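Local coordinates for phosphatidylinositide phosphatase SAC2 (Homo sapiens, PDB 4XUU), which removes the 4-phosphate mainly from phosphatidylinositol 4-phosphate in endocytic recycling, the chain here being its hSac2 domain, a PH-like module of a homodimeric protein, at residues A[98-103]-A[116-121]; A[56-61]-A[74-79]; A[81-86]-A[151-156]. All blocks are in the same frame, centred on the assembly; numbering follows the deposited sequence.

Interaction 1 (A[98-103]-A[116-121]); sequences FSCMRL and TLRAVM
Phe-98 and Arg-118 meet at the mouth of a beta hairpin, strands 99-107 and 110-119, in the PH-like hSac2 domain. The Arg-118 guanidinium lies over one ring face with the two planes only 19° apart, a cation-pi stack with CZ 3.9 Å from the centroid of the Phe-98 ring. Arg-118 CG stands between the backbone N and the carbonyl carbon (chi1 69°), and the chain then runs extended, carrying Arg-118 CD over the same face, 3.5 Å from the Phe-98 centroid, as a CH-pi contact. This is the more solvent-exposed side: both residues are partly exposed, and a flat cation can lie on an aromatic face while its rim stays available to polar partners; Asp-46 forms a weak, long ion pair with Arg-118. An alanine at Phe-98 would take away the ring and would probably leave the Arg-118 guanidinium without its stacking surface and able to turn.

Deeper in, the contact is buried and closely packed. Met-101 (selenomethionine here) and Leu-117 are an antiparallel hydrogen-bonded pair, with Met-101 N to Leu-117 O at 2.7 Å and Leu-117 N to Met-101 O at 2.8 Å. Their apolar side chains share one sheet face, where Met-101 packs on helix 129-145 and Leu-117 CD1 lies 4.1 Å from Leu-103 CD1. Cys-100 is tied to Cys-35 by a disulfide. Arg-102 and Thr-116 occupy the other face, and Asp-36 binds both, by a salt bridge to the former and a hydrogen bond to the latter. A bend at chi3 (-85°) helps Arg-102 NE donate, close to the guanidinium plane, to Thr-116 OG1 at 2.9 Å.

Interaction 2 (A[56-61]-A[74-79]); sequences SAYYVA and QRLSLE
Residues 57-61 and 74-77 run antiparallel at 156°, Tyr-58 facing Leu-76 and Val-60 facing Gln-74 as hydrogen-bonded pairs, with Tyr-59 and Arg-75 a non-hydrogen-bonded pair between them. Ala-57 and Ser-77 form a further non-hydrogen-bonded pair, flanked by the bond from Leu-78 N to Ser-56 O at 3.1 Å. With chi1 at 68°, Tyr-58 CG sits over its own backbone, and the ring takes Leu-76 CB over one face, 3.9 Å from the centroid of Tyr-58, in a CH-pi contact. Leu-76 CD1 lies 3.5 Å from Tyr-58 OH, while Leu-78 CD2 is 4.0 Å from Tyr-58 CD1; branched aliphatic groups suit this buried aromatic surface.

On the other face Tyr-59 and Arg-75 lie side by side, pointing the same way, the ring and guanidinium planes 77° apart. Arg-75 NE gives a weak hydrogen bond to Tyr-59 OH at 3.2 Å. The stronger hold on both is Glu-24, which forms a salt bridge with Arg-75 and a hydrogen bond with Tyr-59 OH. Ala-57 is small enough to lie over one guanidinium face, its CB 3.7 Å from Arg-75 NH2. This is the hairpin of strands 57-63 and 70-77, the latter outermost in the chain's sheet, consistent with the meandering antiparallel strands of a PH-like fold.

Interaction 3 (A[81-86]-A[151-156]); sequences LEKIEI and PIIEKK
Glu-85 and Lys-155 reach each other through unlike torsions: Glu-85 has CG anti to the carbonyl carbon (chi1 -64°) and an extended chain, whereas Lys-155 starts with chi1 at 67° and bends at chi3 and chi4, which turns its ammonium toward the carboxylate. The result is a salt bridge of 3.5 Å between Glu-85 OE2 and Lys-155 NZ, and the same ammonium donates to Lys-156 O at 3.0 Å. Lys-83 NZ makes a long salt bridge to the same Glu-85 OE2, so one carboxylate oxygen lies near two lysines and probably eases their mutual repulsion. The other oxygen, OE1, is hydrogen-bonded by His-104.

Beneath this network the backbones form a parallel ladder. Ile-84 N donates to Pro-151 O at 2.9 Å, Ile-153 N to Ile-84 O at 2.7 Å and Ile-86 N to Ile-153 O at 2.8 Å. Pro-151, which has no N-H to offer, takes part through its carbonyl. On the face away from Glu-85, Ile-86 and Ile-152 lie side by side, CD1 of the former 4.2 Å from CG2 of the latter.

Ile-84, Ile-86 and Ile-152 share this face and pack on helix 129-145, Ile-84 on Ala-136, Ile-86 on Gln-133 and Ile-152 on Gln-140. Strand 81-88 lies between strands 99-107 and 152-154, and residues 152-154 pair antiparallel with a strand of the third subunit, continuing the sheet across the interface.

Overall arrangement
All three contacts lie in one mixed sheet of the hSac2 domain. Interaction 2 comes first along the chain and joins the two strands at one end of the sheet; interaction 3 then opens, and its long loop encloses interaction 1. The centres of interactions 1 and 3 are about 12 Å apart, since strands 81-88 and 99-107 are neighbours, joined by a probable hydrogen bond from Arg-102 N to Glu-85 O. Interaction 2 lies about 18 Å from interaction 1 and 17 Å from interaction 3, centre to centre, yet Tyr-58 packs against both Leu-103 and Leu-81. Tyr-58 thus joins that end hairpin to strands 99-107 and 81-88, and strand 152-154, beside 81-88, carries the sheet into another subunit.

Interaction 1 (A[98-103]-A[116-121])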
loop_
_atom_site.group_PDB
_atom_site.type_symbol
_atom_site.label_atom_id
_atom_site.label_comp_id
_atom_site.label_asym_id
_atom_site.label_seq_id
_atom_site.Cartn_x
_atom_site.Cartn_y
_atom_site.Cartn_z
ATOM N N PHE A 98 -10.328 0.067 14.808
ATOM C CA PHE A 98 -9.887 -0.621 13.593
ATOM C C PHE A 98 -10.483 -0.032 12.312
ATOM O O PHE A 98 -11.402 0.786 12.354
ATOM C CB PHE A 98 -10.231 -2.114 13.685
ATOM C CG PHE A 98 -11.502 -2.400 14.445
ATOM C CD1 PHE A 98 -12.742 -2.034 13.928
ATOM C CD2 PHE A 98 -11.456 -3.022 15.688
ATOM C CE1 PHE A 98 -13.916 -2.293 14.636
ATOM C CE2 PHE A 98 -12.626 -3.283 16.401
ATOM C CZ PHE A 98 -13.859 -2.915 15.875
ATOM N N SER A 99 -9.946 -0.462 11.175
ATOM C CA SER A 99 -10.464 -0.069 9.871
ATOM C C SER A 99 -11.574 -1.016 9.445
ATOM O O SER A 99 -11.593 -2.183 9.844
ATOM C CB SER A 99 -9.349 -0.091 8.824
ATOM O OG SER A 99 -8.206 0.612 9.280
ATOM N N CYS A 100 -12.498 -0.512 8.636
ATOM C CA CYS A 100 -13.528 -1.353 8.044
ATOM C C CYS A 100 -13.634 -1.149 6.536
ATOM O O CYS A 100 -13.240 -0.109 6.001
ATOM C CB CYS A 100 -14.877 -1.146 8.738
ATOM S SG CYS A 100 -14.857 -1.698 10.460
HETATM N N MSE A 101 -14.159 -2.169 5.867
HETATM C CA MSE A 101 -14.310 -2.187 4.428
HETATM C C MSE A 101 -15.791 -2.188 4.083
HETATM O O MSE A 101 -16.544 -3.059 4.527
HETATM C CB MSE A 101 -13.643 -3.432 3.862
HETATM C CG MSE A 101 -13.612 -3.488 2.356
HETATM SE SE MSE A 101 -12.980 -5.221 1.767
HETATM C CE MSE A 101 -13.201 -4.996 -0.123
ATOM N N ARG A 102 -16.199 -1.210 3.285
ATOM C CA ARG A 102 -17.593 -1.047 2.921
ATOM C C ARG A 102 -17.817 -1.337 1.436
ATOM O O ARG A 102 -17.260 -0.662 0.569
ATOM C CB ARG A 102 -18.047 0.363 3.291
ATOM C CG ARG A 102 -19.526 0.611 3.163
ATOM C CD ARG A 102 -19.923 1.810 3.989
ATOM N NE ARG A 102 -20.187 1.446 5.378
ATOM C CZ ARG A 102 -20.464 2.316 6.347
ATOM N NH1 ARG A 102 -20.505 3.621 6.096
ATOM N NH2 ARG A 102 -20.694 1.877 7.578
ATOM N N LEU A 103 -18.632 -2.351 1.162
ATOM C CA LEU A 103 -18.947 -2.781 -0.197
ATOM C C LEU A 103 -20.329 -2.284 -0.595
ATOM O O LEU A 103 -21.341 -2.815 -0.134
ATOM C CB LEU A 103 -18.907 -4.314 -0.301
ATOM C CG LEU A 103 -17.701 -5.093 0.241
ATOM C CD1 LEU A 103 -17.972 -6.588 0.212
ATOM C CD2 LEU A 103 -16.442 -4.775 -0.536
ATOM N N THR A 116 -20.537 -3.836 5.631
ATOM C CA THR A 116 -19.387 -3.242 6.301
ATOM C C THR A 116 -18.664 -4.311 7.105
ATOM O O THR A 116 -19.184 -4.818 8.105
ATOM C CB THR A 116 -19.787 -2.052 7.183
ATOM O OG1 THR A 116 -20.667 -1.190 6.448
ATOM C CG2 THR A 116 -18.557 -1.262 7.603
ATOM N N LEU A 117 -17.460 -4.648 6.647
ATOM C CA LEU A 117 -16.744 -5.807 7.151
ATOM C C LEU A 117 -15.360 -5.445 7.668
ATOM O O LEU A 117 -14.772 -4.454 7.240
ATOM C CB LEU A 117 -16.641 -6.871 6.051
ATOM C CG LEU A 117 -17.940 -7.200 5.304
ATOM C CD1 LEU A 117 -17.673 -8.028 4.050
ATOM C CD2 LEU A 117 -18.958 -7.891 6.214
ATOM N N ARG A 118 -14.852 -6.245 8.597
ATOM C CA ARG A 118 -13.480 -6.093 9.066
ATOM C C ARG A 118 -12.834 -7.454 9.273
ATOM O O ARG A 118 -13.512 -8.485 9.265
ATOM C CB ARG A 118 -13.402 -5.244 10.347
ATOM C CG ARG A 118 -13.988 -5.886 11.597
ATOM C CD ARG A 118 -13.441 -5.214 12.837
ATOM N NE ARG A 118 -14.139 -5.634 14.053
ATOM C CZ ARG A 118 -13.642 -6.468 14.965
ATOM N NH1 ARG A 118 -12.426 -6.985 14.822
ATOM N NH2 ARG A 118 -14.368 -6.786 16.027
ATOM N N ALA A 119 -11.519 -7.448 9.450
ATOM C CA ALA A 119 -10.770 -8.682 9.585
ATOM C C ALA A 119 -10.638 -9.096 11.045
ATOM O O ALA A 119 -10.499 -8.249 11.932
ATOM C CB ALA A 119 -9.403 -8.540 8.935
ATOM N N VAL A 120 -10.696 -10.403 11.287
ATOM C CA VAL A 120 -10.468 -10.955 12.624
ATOM C C VAL A 120 -8.970 -10.932 12.934
ATOM O O VAL A 120 -8.181 -11.612 12.277
ATOM C CB VAL A 120 -11.096 -12.382 12.791
ATOM C CG1 VAL A 120 -10.973 -13.216 11.502
ATOM C CG2 VAL A 120 -10.510 -13.113 13.996
HETATM N N MSE A 121 -8.588 -10.127 13.923
HETATM C CA MSE A 121 -7.173 -9.880 14.206
HETATM C C MSE A 121 -6.755 -10.222 15.632
HETATM O O MSE A 121 -7.468 -9.927 16.593
HETATM C CB MSE A 121 -6.795 -8.432 13.868
HETATM C CG MSE A 121 -6.864 -8.101 12.377
HETATM SE SE MSE A 121 -5.263 -8.568 11.346
HETATM C CE MSE A 121 -5.161 -10.500 11.666
#

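Interaction 2 (A[56-61]-A[74-79])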
loop_
_atom_site.group_PDB
_atom_site.type_symbol
_atom_site.label_atom_id
_atom_site.label_comp_id
_atom_site.label_asym_id
_atom_site.label_seq_id
_atom_site.Cartn_x
_atom_site.Cartn_y
_atom_site.Cartn_z
ATOM N N SER A 56 -17.316 -14.096 -11.589
ATOM C CA SER A 56 -18.458 -13.293 -12.016
ATOM C C SER A 56 -19.336 -12.767 -10.878
ATOM O O SER A 56 -20.216 -11.940 -11.105
ATOM C CB SER A 56 -19.314 -14.105 -12.976
ATOM O OG SER A 56 -19.960 -15.161 -12.294
ATOM N N ALA A 57 -19.093 -13.241 -9.658
ATOM C CA ALA A 57 -19.926 -12.883 -8.516
ATOM C C ALA A 57 -19.156 -12.943 -7.208
ATOM O O ALA A 57 -18.121 -13.601 -7.109
ATOM C CB ALA A 57 -21.135 -13.801 -8.447
ATOM N N TYR A 58 -19.662 -12.243 -6.201
ATOM C CA TYR A 58 -19.176 -12.425 -4.844
ATOM C C TYR A 58 -20.330 -12.857 -3.953
ATOM O O TYR A 58 -21.498 -12.583 -4.259
ATOM C CB TYR A 58 -18.461 -11.174 -4.315
ATOM C CG TYR A 58 -19.338 -9.966 -4.081
ATOM C CD1 TYR A 58 -19.880 -9.255 -5.156
ATOM C CD2 TYR A 58 -19.608 -9.521 -2.785
ATOM C CE1 TYR A 58 -20.682 -8.136 -4.947
ATOM C CE2 TYR A 58 -20.404 -8.402 -2.562
ATOM C CZ TYR A 58 -20.940 -7.717 -3.651
ATOM O OH TYR A 58 -21.734 -6.616 -3.451
ATOM N N TYR A 59 -19.995 -13.562 -2.876
ATOM C CA TYR A 59 -20.977 -14.192 -2.004
ATOM C C TYR A 59 -20.752 -13.733 -0.576
ATOM O O TYR A 59 -19.622 -13.783 -0.075
ATOM C CB TYR A 59 -20.852 -15.716 -2.081
ATOM C CG TYR A 59 -21.101 -16.282 -3.463
ATOM C CD1 TYR A 59 -20.141 -16.170 -4.475
ATOM C CD2 TYR A 59 -22.293 -16.924 -3.757
ATOM C CE1 TYR A 59 -20.377 -16.676 -5.746
ATOM C CE2 TYR A 59 -22.533 -17.447 -5.014
ATOM C CZ TYR A 59 -21.580 -17.317 -6.008
ATOM O OH TYR A 59 -21.844 -17.833 -7.257
ATOM N N VAL A 60 -21.822 -13.274 0.070
ATOM C CA VAL A 60 -21.744 -12.829 1.456
ATOM C C VAL A 60 -22.695 -13.639 2.329
ATOM O O VAL A 60 -23.905 -13.663 2.093
ATOM C CB VAL A 60 -22.037 -11.318 1.609
ATOM C CG1 VAL A 60 -21.732 -10.862 3.024
ATOM C CG2 VAL A 60 -21.232 -10.495 0.603
ATOM N N ALA A 61 -22.129 -14.301 3.334
ATOM C CA ALA A 61 -22.897 -15.122 4.258
ATOM C C ALA A 61 -22.661 -14.682 5.698
ATOM O O ALA A 61 -21.524 -14.686 6.173
ATOM C CB ALA A 61 -22.540 -16.588 4.084
ATOM N N GLN A 74 -26.310 -14.162 0.299
ATOM C CA GLN A 74 -26.484 -13.361 -0.906
ATOM C C GLN A 74 -25.446 -13.717 -1.959
ATOM O O GLN A 74 -24.250 -13.701 -1.683
ATOM C CB GLN A 74 -26.359 -11.869 -0.586
ATOM C CG GLN A 74 -27.514 -11.249 0.204
ATOM C CD GLN A 74 -27.329 -9.756 0.417
ATOM O OE1 GLN A 74 -26.239 -9.300 0.734
ATOM N NE2 GLN A 74 -28.393 -8.992 0.239
ATOM N N ARG A 75 -25.904 -14.054 -3.161
ATOM C CA ARG A 75 -25.029 -14.049 -4.322
ATOM C C ARG A 75 -25.249 -12.723 -5.014
ATOM O O ARG A 75 -26.389 -12.318 -5.261
ATOM C CB ARG A 75 -25.329 -15.195 -5.284
ATOM C CG ARG A 75 -24.405 -15.217 -6.502
ATOM C CD ARG A 75 -24.864 -16.218 -7.543
ATOM N NE ARG A 75 -24.092 -16.118 -8.779
ATOM C CZ ARG A 75 -24.347 -15.263 -9.768
ATOM N NH1 ARG A 75 -25.359 -14.409 -9.682
ATOM N NH2 ARG A 75 -23.581 -15.259 -10.846
ATOM N N LEU A 76 -24.155 -12.042 -5.312
ATOM C CA LEU A 76 -24.223 -10.713 -5.893
ATOM C C LEU A 76 -23.306 -10.655 -7.097
ATOM O O LEU A 76 -22.103 -10.923 -6.990
ATOM C CB LEU A 76 -23.821 -9.663 -4.851
ATOM C CG LEU A 76 -24.710 -9.538 -3.603
ATOM C CD1 LEU A 76 -23.930 -9.067 -2.380
ATOM C CD2 LEU A 76 -25.906 -8.628 -3.881
ATOM N N SER A 77 -23.881 -10.327 -8.249
ATOM C CA SER A 77 -23.111 -10.170 -9.473
ATOM C C SER A 77 -22.094 -9.054 -9.287
ATOM O O SER A 77 -22.367 -8.070 -8.591
ATOM C CB SER A 77 -24.032 -9.850 -10.646
ATOM O OG SER A 77 -23.288 -9.683 -11.840
ATOM N N LEU A 78 -20.923 -9.212 -9.900
ATOM C CA LEU A 78 -19.877 -8.198 -9.808
ATOM C C LEU A 78 -20.246 -6.903 -10.536
ATOM O O LEU A 78 -19.747 -5.834 -10.187
ATOM C CB LEU A 78 -18.527 -8.744 -10.280
ATOM C CG LEU A 78 -17.780 -9.683 -9.317
ATOM C CD1 LEU A 78 -16.648 -10.389 -10.040
ATOM C CD2 LEU A 78 -17.247 -8.952 -8.095
ATOM N N GLU A 79 -21.122 -7.000 -11.539
ATOM C CA GLU A 79 -21.635 -5.815 -12.230
ATOM C C GLU A 79 -22.279 -4.821 -11.270
ATOM O O GLU A 79 -22.211 -3.609 -11.488
ATOM C CB GLU A 79 -22.659 -6.189 -13.302
ATOM C CG GLU A 79 -22.072 -6.503 -14.665
ATOM C CD GLU A 79 -22.002 -7.994 -14.941
ATOM O OE1 GLU A 79 -21.671 -8.767 -14.012
ATOM O OE2 GLU A 79 -22.280 -8.393 -16.093
#

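Interaction 3 (A[81-86]-A[151-156])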
loop_
_atom_site.group_PDB
_atom_site.type_symbol
_atom_site.label_atom_id
_atom_site.label_comp_id
_atom_site.label_asym_id
_atom_site.label_seq_id
_atom_site.Cartn_x
_atom_site.Cartn_y
_atom_site.Cartn_z
ATOM N N LEU A 81 -21.607 -4.429 -7.971
ATOM C CA LEU A 81 -20.690 -3.884 -6.973
ATOM C C LEU A 81 -20.167 -2.528 -7.443
ATOM O O LEU A 81 -19.321 -2.462 -8.332
ATOM C CB LEU A 81 -19.533 -4.857 -6.706
ATOM C CG LEU A 81 -18.526 -4.499 -5.599
ATOM C CD1 LEU A 81 -19.215 -4.251 -4.264
ATOM C CD2 LEU A 81 -17.480 -5.581 -5.464
ATOM N N GLU A 82 -20.675 -1.456 -6.838
ATOM C CA GLU A 82 -20.423 -0.086 -7.302
ATOM C C GLU A 82 -19.033 0.434 -6.947
ATOM O O GLU A 82 -18.314 0.934 -7.811
ATOM C CB GLU A 82 -21.471 0.885 -6.747
ATOM C CG GLU A 82 -22.923 0.523 -7.038
ATOM C CD GLU A 82 -23.907 1.507 -6.412
ATOM O OE1 GLU A 82 -23.553 2.149 -5.393
ATOM O OE2 GLU A 82 -25.037 1.642 -6.939
ATOM N N LYS A 83 -18.675 0.329 -5.669
ATOM C CA LYS A 83 -17.435 0.896 -5.148
ATOM C C LYS A 83 -17.075 0.274 -3.806
ATOM O O LYS A 83 -17.914 -0.360 -3.162
ATOM C CB LYS A 83 -17.551 2.420 -5.009
ATOM C CG LYS A 83 -18.685 2.889 -4.113
ATOM C CD LYS A 83 -18.732 4.398 -4.000
ATOM C CE LYS A 83 -19.799 4.819 -3.003
ATOM N NZ LYS A 83 -19.784 6.282 -2.743
ATOM N N ILE A 84 -15.821 0.452 -3.397
ATOM C CA ILE A 84 -15.363 0.026 -2.081
ATOM C C ILE A 84 -14.782 1.213 -1.316
ATOM O O ILE A 84 -13.982 1.978 -1.854
ATOM C CB ILE A 84 -14.307 -1.111 -2.174
ATOM C CG1 ILE A 84 -14.883 -2.328 -2.907
ATOM C CG2 ILE A 84 -13.824 -1.511 -0.786
ATOM C CD1 ILE A 84 -13.867 -3.394 -3.244
ATOM N N GLU A 85 -15.190 1.358 -0.059
ATOM C CA GLU A 85 -14.624 2.376 0.821
ATOM C C GLU A 85 -13.853 1.721 1.957
ATOM O O GLU A 85 -14.332 0.755 2.550
ATOM C CB GLU A 85 -15.726 3.257 1.395
ATOM C CG GLU A 85 -16.490 4.066 0.367
ATOM C CD GLU A 85 -17.564 4.917 1.000
ATOM O OE1 GLU A 85 -18.264 4.421 1.910
ATOM O OE2 GLU A 85 -17.708 6.088 0.589
ATOM N N ILE A 86 -12.660 2.234 2.250
ATOM C CA ILE A 86 -11.853 1.727 3.361
ATOM C C ILE A 86 -11.405 2.853 4.296
ATOM O O ILE A 86 -10.641 3.743 3.905
ATOM C CB ILE A 86 -10.623 0.907 2.881
ATOM C CG1 ILE A 86 -11.074 -0.360 2.145
ATOM C CG2 ILE A 86 -9.728 0.534 4.064
ATOM C CD1 ILE A 86 -9.951 -1.142 1.484
ATOM N N PRO A 151 -13.885 1.437 -8.236
ATOM C CA PRO A 151 -13.097 2.375 -7.437
ATOM C C PRO A 151 -12.912 1.915 -5.987
ATOM O O PRO A 151 -13.880 1.529 -5.327
ATOM C CB PRO A 151 -13.912 3.673 -7.505
ATOM C CG PRO A 151 -15.288 3.259 -7.848
ATOM C CD PRO A 151 -15.174 2.012 -8.665
ATOM N N ILE A 152 -11.665 1.930 -5.519
ATOM C CA ILE A 152 -11.358 1.733 -4.105
ATOM C C ILE A 152 -11.019 3.092 -3.492
ATOM O O ILE A 152 -10.060 3.751 -3.908
ATOM C CB ILE A 152 -10.187 0.750 -3.881
ATOM C CG1 ILE A 152 -10.417 -0.558 -4.645
ATOM C CG2 ILE A 152 -10.001 0.476 -2.389
ATOM C CD1 ILE A 152 -9.179 -1.433 -4.770
ATOM N N ILE A 153 -11.815 3.500 -2.504
ATOM C CA ILE A 153 -11.729 4.835 -1.921
ATOM C C ILE A 153 -11.249 4.809 -0.468
ATOM O O ILE A 153 -11.817 4.110 0.368
ATOM C CB ILE A 153 -13.098 5.570 -2.009
ATOM C CG1 ILE A 153 -13.651 5.504 -3.437
ATOM C CG2 ILE A 153 -12.967 7.016 -1.538
ATOM C CD1 ILE A 153 -15.104 5.884 -3.567
ATOM N N GLU A 154 -10.195 5.572 -0.182
ATOM C CA GLU A 154 -9.749 5.800 1.188
ATOM C C GLU A 154 -10.387 7.087 1.694
ATOM O O GLU A 154 -10.076 8.177 1.204
ATOM C CB GLU A 154 -8.225 5.928 1.266
ATOM C CG GLU A 154 -7.416 4.754 0.723
ATOM C CD GLU A 154 -5.914 5.050 0.695
ATOM O OE1 GLU A 154 -5.400 5.635 1.678
ATOM O OE2 GLU A 154 -5.245 4.699 -0.306
ATOM N N LYS A 155 -11.290 6.956 2.663
ATOM C CA LYS A 155 -11.952 8.106 3.287
ATOM C C LYS A 155 -12.580 7.711 4.619
ATOM O O LYS A 155 -12.571 6.538 4.989
ATOM C CB LYS A 155 -13.007 8.722 2.352
ATOM C CG LYS A 155 -14.221 7.843 2.057
ATOM C CD LYS A 155 -15.200 8.536 1.106
ATOM C CE LYS A 155 -16.086 9.559 1.818
ATOM N NZ LYS A 155 -17.166 8.924 2.630
ATOM N N LYS A 156 -13.117 8.693 5.336
ATOM C CA LYS A 156 -13.862 8.424 6.561
ATOM C C LYS A 156 -15.189 7.754 6.220
ATOM O O LYS A 156 -15.813 8.072 5.203
ATOM C CB LYS A 156 -14.097 9.711 7.354
ATOM C CG LYS A 156 -12.822 10.391 7.851
ATOM C CD LYS A 156 -12.212 9.673 9.051
ATOM C CE LYS A 156 -10.818 10.206 9.373
ATOM N NZ LYS A 156 -10.834 11.604 9.897
#